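Local coordinates for putative methyltransferase (Emericella variicolor, PDB 7DMB), which probably transfers a methyl group from S-adenosylmethionine as a trans-acting methyltransferase of calbistrin biosynthesis, at residues M193-G206 / F271-L285. Residues are numbered along the deposited sequence; the frame is centred on the assembly and turned at random.
Sequences MGRTNPGLRILEIG and FEAGAYDVVIASNVL. With SAH (S-adenosyl-L-homocysteine), chain C.
Arg201 and Asp277 pair at the N-terminal end of two neighbouring parallel strands, 200-205 and 278-282. The arginine grips the carboxylate side-on: NH2 meets OD1 of Asp277 at 3.1 Å on the syn side but well out of the carboxylate plane, and NE comes to OD2 from above it at 3.3 Å. Both oxygens lie near the guanidinium plane; the carboxylate is turned 43° from that plane, and its OD2 also accepts from the backbone N of Arg201 at 2.8 Å. The arginine chain bends at chi3 (-59°), and Ala275 O lies over one guanidinium face, toward its rim, without a hydrogen bond. A water joins OD2 to Asn197 ND2, while Asn197 OD1 accepts from Gly199 N in an Asx turn. Beyond this corner, backbone bonds tie Leu203 N to Val278 O, Ile280 N to Leu203 O and Ile205 N to Ile280 O. Leu203, its CG anti to the backbone N (chi1 -173°), lays CD1 over the Tyr276 ring, 4.0 Å from the centroid, a CH-pi contact; the same methyl touches Phe271. On the other face Ile202 CG2 packs alongside Ile280 CG1 at 3.7 Å, and Met193 SD meets Val278 CG2. At the C-terminal ends, Gly206 O and Ser282 O both accept from the amino group of S-adenosylhomocysteine, as expected of a Rossmann-like methyltransferase. Strands 229-236 and 306-313 flank the pair within the seven-stranded sheet; helix 291-301 covers Phe271 and Val279, and helix 187-196 brings Met193 to the opposite face.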
ATOM      1  N   MET A 193       0.257  17.324  13.352  1.00 14.77           N
ATOM      2  CA  MET A 193       0.933  16.613  14.435  1.00 12.88           C
ATOM      3  C   MET A 193       2.254  17.275  14.811  1.00 14.97           C
ATOM      4  O   MET A 193       2.562  17.441  16.000  1.00 17.15           O
ATOM      5  CB  MET A 193       1.178  15.162  14.024  1.00 12.64           C
ATOM      6  CG  MET A 193      -0.077  14.379  13.791  1.00 12.47           C
ATOM      7  SD  MET A 193       0.308  12.840  12.979  1.00 17.44           S
ATOM      8  CE  MET A 193      -1.121  11.867  13.477  1.00 13.33           C
ATOM      9  N   GLY A 194       3.051  17.657  13.811  1.00 13.83           N
ATOM     10  CA  GLY A 194       4.364  18.217  14.092  1.00 13.72           C
ATOM     11  C   GLY A 194       4.307  19.622  14.666  1.00 17.93           C
ATOM     12  O   GLY A 194       5.045  19.954  15.598  1.00 15.46           O
ATOM     13  N   ARG A 195       3.437  20.471  14.122  1.00 14.46           N
ATOM     14  CA  ARG A 195       3.252  21.769  14.751  1.00 15.77           C
ATOM     15  C   ARG A 195       2.673  21.636  16.157  1.00 19.86           C
ATOM     16  O   ARG A 195       2.939  22.492  17.015  1.00 16.96           O
ATOM     17  CB  ARG A 195       2.362  22.648  13.880  1.00 22.80           C
ATOM     18  CG  ARG A 195       3.084  23.220  12.655  1.00 22.80           C
ATOM     19  CD  ARG A 195       2.160  24.122  11.861  1.00 19.12           C
ATOM     20  NE  ARG A 195       1.046  23.371  11.290  1.00 28.29           N
ATOM     21  CZ  ARG A 195      -0.190  23.355  11.782  1.00 25.75           C
ATOM     22  NH1 ARG A 195      -0.482  24.054  12.872  1.00 27.76           N
ATOM     23  NH2 ARG A 195      -1.132  22.643  11.179  1.00 22.38           N
ATOM     24  N   THR A 196       1.894  20.572  16.421  1.00 15.62           N
ATOM     25  CA  THR A 196       1.307  20.378  17.748  1.00 15.33           C
ATOM     26  C   THR A 196       2.316  19.791  18.725  1.00 14.71           C
ATOM     27  O   THR A 196       2.354  20.184  19.897  1.00 14.45           O
ATOM     28  CB  THR A 196       0.080  19.461  17.688  1.00 17.91           C
ATOM     29  OG1 THR A 196      -0.874  19.952  16.731  1.00 16.53           O
ATOM     30  CG2 THR A 196      -0.571  19.372  19.070  1.00 17.81           C
ATOM     31  N   ASN A 197       3.115  18.825  18.271  1.00 17.14           N
ATOM     32  CA  ASN A 197       4.219  18.262  19.048  1.00 18.31           C
ATOM     33  C   ASN A 197       5.482  18.393  18.207  1.00 17.70           C
ATOM     34  O   ASN A 197       5.810  17.488  17.421  1.00 15.96           O
ATOM     35  CB  ASN A 197       3.960  16.808  19.435  1.00 13.71           C
ATOM     36  CG  ASN A 197       5.098  16.214  20.277  1.00 21.66           C
ATOM     37  OD1 ASN A 197       6.074  16.909  20.627  1.00 13.77           O
ATOM     38  ND2 ASN A 197       4.986  14.919  20.593  1.00 17.25           N
ATOM     39  N   PRO A 198       6.233  19.492  18.354  1.00 14.08           N
ATOM     40  CA  PRO A 198       7.439  19.689  17.524  1.00 16.54           C
ATOM     41  C   PRO A 198       8.578  18.749  17.874  1.00 16.06           C
ATOM     42  O   PRO A 198       9.595  18.743  17.156  1.00 17.96           O
ATOM     43  CB  PRO A 198       7.824  21.158  17.780  1.00 14.58           C
ATOM     44  CG  PRO A 198       6.691  21.748  18.600  1.00 19.45           C
ATOM     45  CD  PRO A 198       5.980  20.620  19.265  1.00 14.09           C
ATOM     46  N   GLY A 199       8.432  17.946  18.926  1.00 14.01           N
ATOM     47  CA  GLY A 199       9.405  16.923  19.262  1.00 15.33           C
ATOM     48  C   GLY A 199       8.901  15.521  18.968  1.00 14.57           C
ATOM     49  O   GLY A 199       9.295  14.552  19.630  1.00 14.08           O
ATOM     50  N   LEU A 200       8.038  15.414  17.958  1.00 13.44           N
ATOM     51  CA  LEU A 200       7.344  14.167  17.662  1.00 12.51           C
ATOM     52  C   LEU A 200       8.315  12.991  17.602  1.00 15.43           C
ATOM     53  O   LEU A 200       9.374  13.068  16.973  1.00 15.44           O
ATOM     54  CB  LEU A 200       6.586  14.307  16.334  1.00 14.50           C
ATOM     55  CG  LEU A 200       5.262  13.548  16.183  1.00 19.33           C
ATOM     56  CD1 LEU A 200       4.199  14.075  17.144  1.00 10.75           C
ATOM     57  CD2 LEU A 200       4.773  13.580  14.720  1.00 17.98           C
ATOM     58  N   ARG A 201       7.964  11.912  18.296  1.00 15.41           N
ATOM     59  CA  ARG A 201       8.664  10.637  18.181  1.00 17.63           C
ATOM     60  C   ARG A 201       7.854   9.754  17.230  1.00 14.15           C
ATOM     61  O   ARG A 201       6.716   9.384  17.534  1.00 12.51           O
ATOM     62  CB  ARG A 201       8.839  10.005  19.564  1.00 15.31           C
ATOM     63  CG  ARG A 201       9.617  10.918  20.536  1.00 20.30           C
ATOM     64  CD  ARG A 201       9.503  10.473  21.993  1.00 20.27           C
ATOM     65  NE  ARG A 201       8.113  10.436  22.456  1.00 23.96           N
ATOM     66  CZ  ARG A 201       7.706   9.833  23.576  1.00 24.34           C
ATOM     67  NH1 ARG A 201       8.589   9.225  24.355  1.00 22.85           N
ATOM     68  NH2 ARG A 201       6.417   9.830  23.920  1.00 18.43           N
ATOM     69  N   ILE A 202       8.418   9.468  16.056  1.00 15.46           N
ATOM     70  CA  ILE A 202       7.721   8.758  14.982  1.00 16.07           C
ATOM     71  C   ILE A 202       8.449   7.450  14.711  1.00 17.79           C
ATOM     72  O   ILE A 202       9.686   7.414  14.682  1.00 15.06           O
ATOM     73  CB  ILE A 202       7.631   9.558  13.660  1.00 15.48           C
ATOM     74  CG1 ILE A 202       6.914  10.881  13.831  1.00 17.62           C
ATOM     75  CG2 ILE A 202       6.884   8.756  12.580  1.00 18.36           C
ATOM     76  CD1 ILE A 202       7.849  12.056  13.670  1.00 21.46           C
ATOM     77  N   LEU A 203       7.679   6.381  14.502  1.00 13.20           N
ATOM     78  CA  LEU A 203       8.209   5.112  14.029  1.00 14.15           C
ATOM     79  C   LEU A 203       7.383   4.689  12.826  1.00 14.48           C
ATOM     80  O   LEU A 203       6.150   4.716  12.885  1.00 16.40           O
ATOM     81  CB  LEU A 203       8.160   4.039  15.118  1.00 13.35           C
ATOM     82  CG  LEU A 203       8.844   2.700  14.807  1.00 11.72           C
ATOM     83  CD1 LEU A 203       9.639   2.202  16.015  1.00 12.08           C
ATOM     84  CD2 LEU A 203       7.824   1.673  14.377  1.00 10.20           C
ATOM     85  N   GLU A 204       8.037   4.307  11.733  1.00 13.34           N
ATOM     86  CA  GLU A 204       7.307   3.763  10.584  1.00 12.41           C
ATOM     87  C   GLU A 204       7.569   2.260  10.453  1.00 12.47           C
ATOM     88  O   GLU A 204       8.730   1.827  10.382  1.00 11.42           O
ATOM     89  CB  GLU A 204       7.664   4.489   9.287  1.00 13.36           C
ATOM     90  CG  GLU A 204       7.011   3.859   8.061  1.00 10.20           C
ATOM     91  CD  GLU A 204       7.253   4.669   6.828  1.00 13.67           C
ATOM     92  OE1 GLU A 204       7.964   5.696   6.941  1.00 12.06           O
ATOM     93  OE2 GLU A 204       6.743   4.286   5.749  1.00  9.94           O
ATOM     94  N   ILE A 205       6.482   1.472  10.457  1.00 11.40           N
ATOM     95  CA  ILE A 205       6.520   0.033  10.210  1.00 10.06           C
ATOM     96  C   ILE A 205       6.681  -0.209   8.714  1.00 12.14           C
ATOM     97  O   ILE A 205       6.074   0.493   7.897  1.00 11.75           O
ATOM     98  CB  ILE A 205       5.227  -0.654  10.712  1.00 14.14           C
ATOM     99  CG1 ILE A 205       4.899  -0.272  12.158  1.00 15.94           C
ATOM    100  CG2 ILE A 205       5.308  -2.186  10.543  1.00  7.25           C
ATOM    101  CD1 ILE A 205       5.847  -0.860  13.132  1.00 14.74           C
ATOM    102  N   GLY A 206       7.466  -1.225   8.356  1.00 10.95           N
ATOM    103  CA  GLY A 206       7.607  -1.688   6.981  1.00 15.23           C
ATOM    104  C   GLY A 206       7.757  -0.589   5.947  1.00 11.02           C
ATOM    105  O   GLY A 206       7.079  -0.596   4.922  1.00 12.93           O
ATOM    106  N   PHE A 271      12.785  -2.634  21.225  1.00 15.78           N
ATOM    107  CA  PHE A 271      12.066  -1.371  21.148  1.00 18.10           C
ATOM    108  C   PHE A 271      11.408  -1.076  22.492  1.00 19.40           C
ATOM    109  O   PHE A 271      11.052  -1.994  23.235  1.00 14.79           O
ATOM    110  CB  PHE A 271      11.020  -1.418  20.021  1.00 18.47           C
ATOM    111  CG  PHE A 271      11.642  -1.453  18.646  1.00 17.46           C
ATOM    112  CD1 PHE A 271      11.889  -0.271  17.950  1.00 16.90           C
ATOM    113  CD2 PHE A 271      12.060  -2.656  18.088  1.00 14.40           C
ATOM    114  CE1 PHE A 271      12.495  -0.291  16.701  1.00 16.17           C
ATOM    115  CE2 PHE A 271      12.673  -2.690  16.839  1.00 16.15           C
ATOM    116  CZ  PHE A 271      12.887  -1.499  16.144  1.00 17.95           C
ATOM    117  N   GLU A 272      11.270   0.216  22.809  1.00 19.43           N
ATOM    118  CA  GLU A 272      10.770   0.641  24.114  1.00 19.01           C
ATOM    119  C   GLU A 272       9.256   0.818  24.056  1.00 17.81           C
ATOM    120  O   GLU A 272       8.742   1.518  23.183  1.00 19.37           O
ATOM    121  CB  GLU A 272      11.444   1.941  24.563  1.00 12.91           C
ATOM    122  CG  GLU A 272      10.795   2.569  25.771  1.00 24.31           C
ATOM    123  CD  GLU A 272      11.650   3.638  26.439  1.00 32.95           C
ATOM    124  OE1 GLU A 272      11.508   3.801  27.668  1.00 36.09           O
ATOM    125  OE2 GLU A 272      12.446   4.312  25.744  1.00 30.00           O
ATOM    126  N   ALA A 273       8.547   0.186  24.991  1.00 19.40           N
ATOM    127  CA  ALA A 273       7.095   0.291  25.029  1.00 15.74           C
ATOM    128  C   ALA A 273       6.664   1.720  25.342  1.00 18.65           C
ATOM    129  O   ALA A 273       7.227   2.378  26.219  1.00 18.09           O
ATOM    130  CB  ALA A 273       6.526  -0.665  26.072  1.00 20.36           C
ATOM    131  N   GLY A 274       5.657   2.197  24.612  1.00 20.68           N
ATOM    132  CA  GLY A 274       5.060   3.492  24.882  1.00 18.91           C
ATOM    133  C   GLY A 274       5.932   4.689  24.580  1.00 22.98           C
ATOM    134  O   GLY A 274       5.665   5.782  25.091  1.00 19.51           O
ATOM    135  N   ALA A 275       6.964   4.527  23.754  1.00 22.15           N
ATOM    136  CA  ALA A 275       7.950   5.571  23.530  1.00 17.66           C
ATOM    137  C   ALA A 275       7.721   6.345  22.235  1.00 20.75           C
ATOM    138  O   ALA A 275       8.627   7.055  21.777  1.00 21.32           O
ATOM    139  CB  ALA A 275       9.353   4.963  23.541  1.00 22.27           C
ATOM    140  N   TYR A 276       6.533   6.257  21.647  1.00 18.70           N
ATOM    141  CA  TYR A 276       6.300   6.867  20.347  1.00 15.98           C
ATOM    142  C   TYR A 276       4.936   7.530  20.314  1.00 15.12           C
ATOM    143  O   TYR A 276       3.950   6.997  20.842  1.00 15.79           O
ATOM    144  CB  TYR A 276       6.432   5.828  19.219  1.00 15.44           C
ATOM    145  CG  TYR A 276       7.845   5.281  19.125  1.00 17.82           C
ATOM    146  CD1 TYR A 276       8.846   5.986  18.453  1.00 16.73           C
ATOM    147  CD2 TYR A 276       8.187   4.080  19.734  1.00 15.33           C
ATOM    148  CE1 TYR A 276      10.169   5.486  18.384  1.00 13.23           C
ATOM    149  CE2 TYR A 276       9.486   3.580  19.671  1.00 16.90           C
ATOM    150  CZ  TYR A 276      10.471   4.290  19.001  1.00 12.44           C
ATOM    151  OH  TYR A 276      11.736   3.768  18.935  1.00 15.01           O
ATOM    152  N   ASP A 277       4.892   8.694  19.676  1.00 11.94           N
ATOM    153  CA  ASP A 277       3.668   9.468  19.570  1.00 15.31           C
ATOM    154  C   ASP A 277       2.852   9.065  18.355  1.00 17.39           C
ATOM    155  O   ASP A 277       1.620   9.066  18.407  1.00 13.82           O
ATOM    156  CB  ASP A 277       4.012  10.953  19.509  1.00 13.76           C
ATOM    157  CG  ASP A 277       4.930  11.358  20.627  1.00 18.46           C
ATOM    158  OD1 ASP A 277       4.544  11.101  21.792  1.00 16.34           O
ATOM    159  OD2 ASP A 277       6.042  11.876  20.350  1.00 16.28           O
ATOM    160  N   VAL A 278       3.519   8.736  17.252  1.00 17.28           N
ATOM    161  CA  VAL A 278       2.848   8.373  16.010  1.00 16.96           C
ATOM    162  C   VAL A 278       3.571   7.168  15.426  1.00 16.34           C
ATOM    163  O   VAL A 278       4.804   7.167  15.311  1.00 15.04           O
ATOM    164  CB  VAL A 278       2.816   9.535  14.990  1.00 14.37           C
ATOM    165  CG1 VAL A 278       2.038   9.131  13.730  1.00 14.80           C
ATOM    166  CG2 VAL A 278       2.184  10.789  15.609  1.00 13.22           C
ATOM    167  N   VAL A 279       2.810   6.137  15.074  1.00 11.64           N
ATOM    168  CA  VAL A 279       3.324   5.013  14.296  1.00 13.64           C
ATOM    169  C   VAL A 279       2.729   5.120  12.900  1.00 16.09           C
ATOM    170  O   VAL A 279       1.508   5.267  12.755  1.00 13.61           O
ATOM    171  CB  VAL A 279       2.986   3.655  14.945  1.00 13.42           C
ATOM    172  CG1 VAL A 279       3.228   2.511  13.971  1.00  7.11           C
ATOM    173  CG2 VAL A 279       3.805   3.451  16.217  1.00 15.56           C
ATOM    174  N   ILE A 280       3.590   5.076  11.882  1.00 12.28           N
ATOM    175  CA  ILE A 280       3.179   5.135  10.481  1.00 11.51           C
ATOM    176  C   ILE A 280       3.273   3.734   9.879  1.00 12.33           C
ATOM    177  O   ILE A 280       4.247   3.009  10.124  1.00 10.89           O
ATOM    178  CB  ILE A 280       4.047   6.122   9.672  1.00 12.10           C
ATOM    179  CG1 ILE A 280       4.195   7.487  10.379  1.00 11.38           C
ATOM    180  CG2 ILE A 280       3.523   6.275   8.238  1.00  9.98           C
ATOM    181  CD1 ILE A 280       3.020   8.369  10.209  1.00 14.39           C
ATOM    182  N   ALA A 281       2.272   3.360   9.069  1.00 10.85           N
ATOM    183  CA  ALA A 281       2.328   2.094   8.336  1.00 10.59           C
ATOM    184  C   ALA A 281       1.562   2.203   7.021  1.00 14.13           C
ATOM    185  O   ALA A 281       0.358   2.493   7.024  1.00 14.24           O
ATOM    186  CB  ALA A 281       1.776   0.956   9.199  1.00 10.42           C
ATOM    187  N   SER A 282       2.247   1.956   5.894  1.00  8.01           N
ATOM    188  CA  SER A 282       1.598   2.026   4.587  1.00 12.65           C
ATOM    189  C   SER A 282       1.734   0.661   3.925  1.00 12.86           C
ATOM    190  O   SER A 282       2.827   0.261   3.501  1.00 12.60           O
ATOM    191  CB  SER A 282       2.189   3.130   3.723  1.00 14.41           C
ATOM    192  OG  SER A 282       1.681   3.110   2.397  1.00 13.92           O
ATOM    193  N   ASN A 283       0.613  -0.052   3.887  1.00 10.99           N
ATOM    194  CA  ASN A 283       0.458  -1.275   3.117  1.00 13.69           C
ATOM    195  C   ASN A 283       1.460  -2.339   3.561  1.00 15.26           C
ATOM    196  O   ASN A 283       1.984  -3.109   2.758  1.00 15.10           O
ATOM    197  CB  ASN A 283       0.533  -0.969   1.621  1.00 12.71           C
ATOM    198  CG  ASN A 283      -0.797  -0.439   1.092  1.00 17.49           C
ATOM    199  OD1 ASN A 283      -1.835  -1.099   1.236  1.00 12.42           O
ATOM    200  ND2 ASN A 283      -0.787   0.781   0.548  1.00 15.80           N
ATOM    201  N   VAL A 284       1.674  -2.412   4.878  1.00 13.56           N
ATOM    202  CA  VAL A 284       2.467  -3.457   5.500  1.00 10.82           C
ATOM    203  C   VAL A 284       1.629  -4.305   6.452  1.00 11.65           C
ATOM    204  O   VAL A 284       1.797  -5.531   6.521  1.00 12.56           O
ATOM    205  CB  VAL A 284       3.695  -2.864   6.238  1.00 14.09           C
ATOM    206  CG1 VAL A 284       3.292  -1.665   7.109  1.00 11.15           C
ATOM    207  CG2 VAL A 284       4.374  -3.933   7.083  1.00 13.83           C
ATOM    208  N   LEU A 285       0.689  -3.687   7.174  1.00 14.60           N
ATOM    209  CA  LEU A 285      -0.030  -4.435   8.199  1.00 12.39           C
ATOM    210  C   LEU A 285      -0.817  -5.594   7.591  1.00 14.32           C
ATOM    211  O   LEU A 285      -0.875  -6.679   8.175  1.00 13.04           O
ATOM    212  CB  LEU A 285      -0.937  -3.502   9.012  1.00  8.99           C
ATOM    213  CG  LEU A 285      -0.286  -2.340   9.817  1.00 13.47           C
ATOM    214  CD1 LEU A 285      -1.257  -1.725  10.831  1.00 10.88           C
ATOM    215  CD2 LEU A 285       0.986  -2.760  10.509  1.00 10.91           C
TER
HETATM  216  N   SAH C 401       5.854   0.929   2.768  1.00 15.46           N
HETATM  217  CA  SAH C 401       6.240   0.230   1.511  1.00 14.67           C
HETATM  218  CB  SAH C 401       5.014  -0.205   0.701  1.00 15.20           C
HETATM  219  CG  SAH C 401       4.406  -1.499   1.198  1.00 17.36           C
HETATM  220  SD  SAH C 401       5.426  -2.973   0.885  1.00 20.33           S
HETATM  221  C   SAH C 401       7.117   1.158   0.666  1.00 17.36           C
HETATM  222  O   SAH C 401       8.103   0.633   0.109  1.00 17.92           O
HETATM  223  OXT SAH C 401       6.797   2.370   0.623  1.00 15.90           O
HETATM  224  C5' SAH C 401       5.342  -3.798   2.495  1.00 18.53           C
HETATM  225  C4' SAH C 401       6.605  -3.596   3.305  1.00 17.74           C
HETATM  226  O4' SAH C 401       6.394  -4.118   4.640  1.00 14.96           O
HETATM  227  C3' SAH C 401       7.827  -4.325   2.741  1.00 16.97           C
HETATM  228  O3' SAH C 401       8.935  -3.436   2.716  1.00 18.10           O
HETATM  229  C2' SAH C 401       8.010  -5.502   3.706  1.00 16.11           C
HETATM  230  O2' SAH C 401       9.342  -5.942   3.860  1.00 17.30           O
HETATM  231  C1' SAH C 401       7.484  -4.924   5.013  1.00 15.98           C
HETATM  232  N9  SAH C 401       6.993  -5.948   5.929  1.00 13.67           N
HETATM  233  C8  SAH C 401       6.382  -7.121   5.565  1.00 16.71           C
HETATM  234  N7  SAH C 401       6.027  -7.864   6.581  1.00 11.81           N
HETATM  235  C5  SAH C 401       6.441  -7.145   7.691  1.00 14.15           C
HETATM  236  C6  SAH C 401       6.353  -7.407   9.072  1.00 15.14           C
HETATM  237  N6  SAH C 401       5.808  -8.510   9.578  1.00 11.64           N
HETATM  238  N1  SAH C 401       6.863  -6.478   9.918  1.00 14.53           N
HETATM  239  C2  SAH C 401       7.412  -5.373   9.399  1.00 11.65           C
HETATM  240  N3  SAH C 401       7.545  -5.020   8.123  1.00 15.63           N
HETATM  241  C4  SAH C 401       7.037  -5.958   7.303  1.00 12.32           C
HETATM  242  O   HOH W   1       7.079  13.572  22.241  1.00 21.19           O
HETATM  243  O   HOH W   2       5.038   1.826   5.734  1.00 11.31           O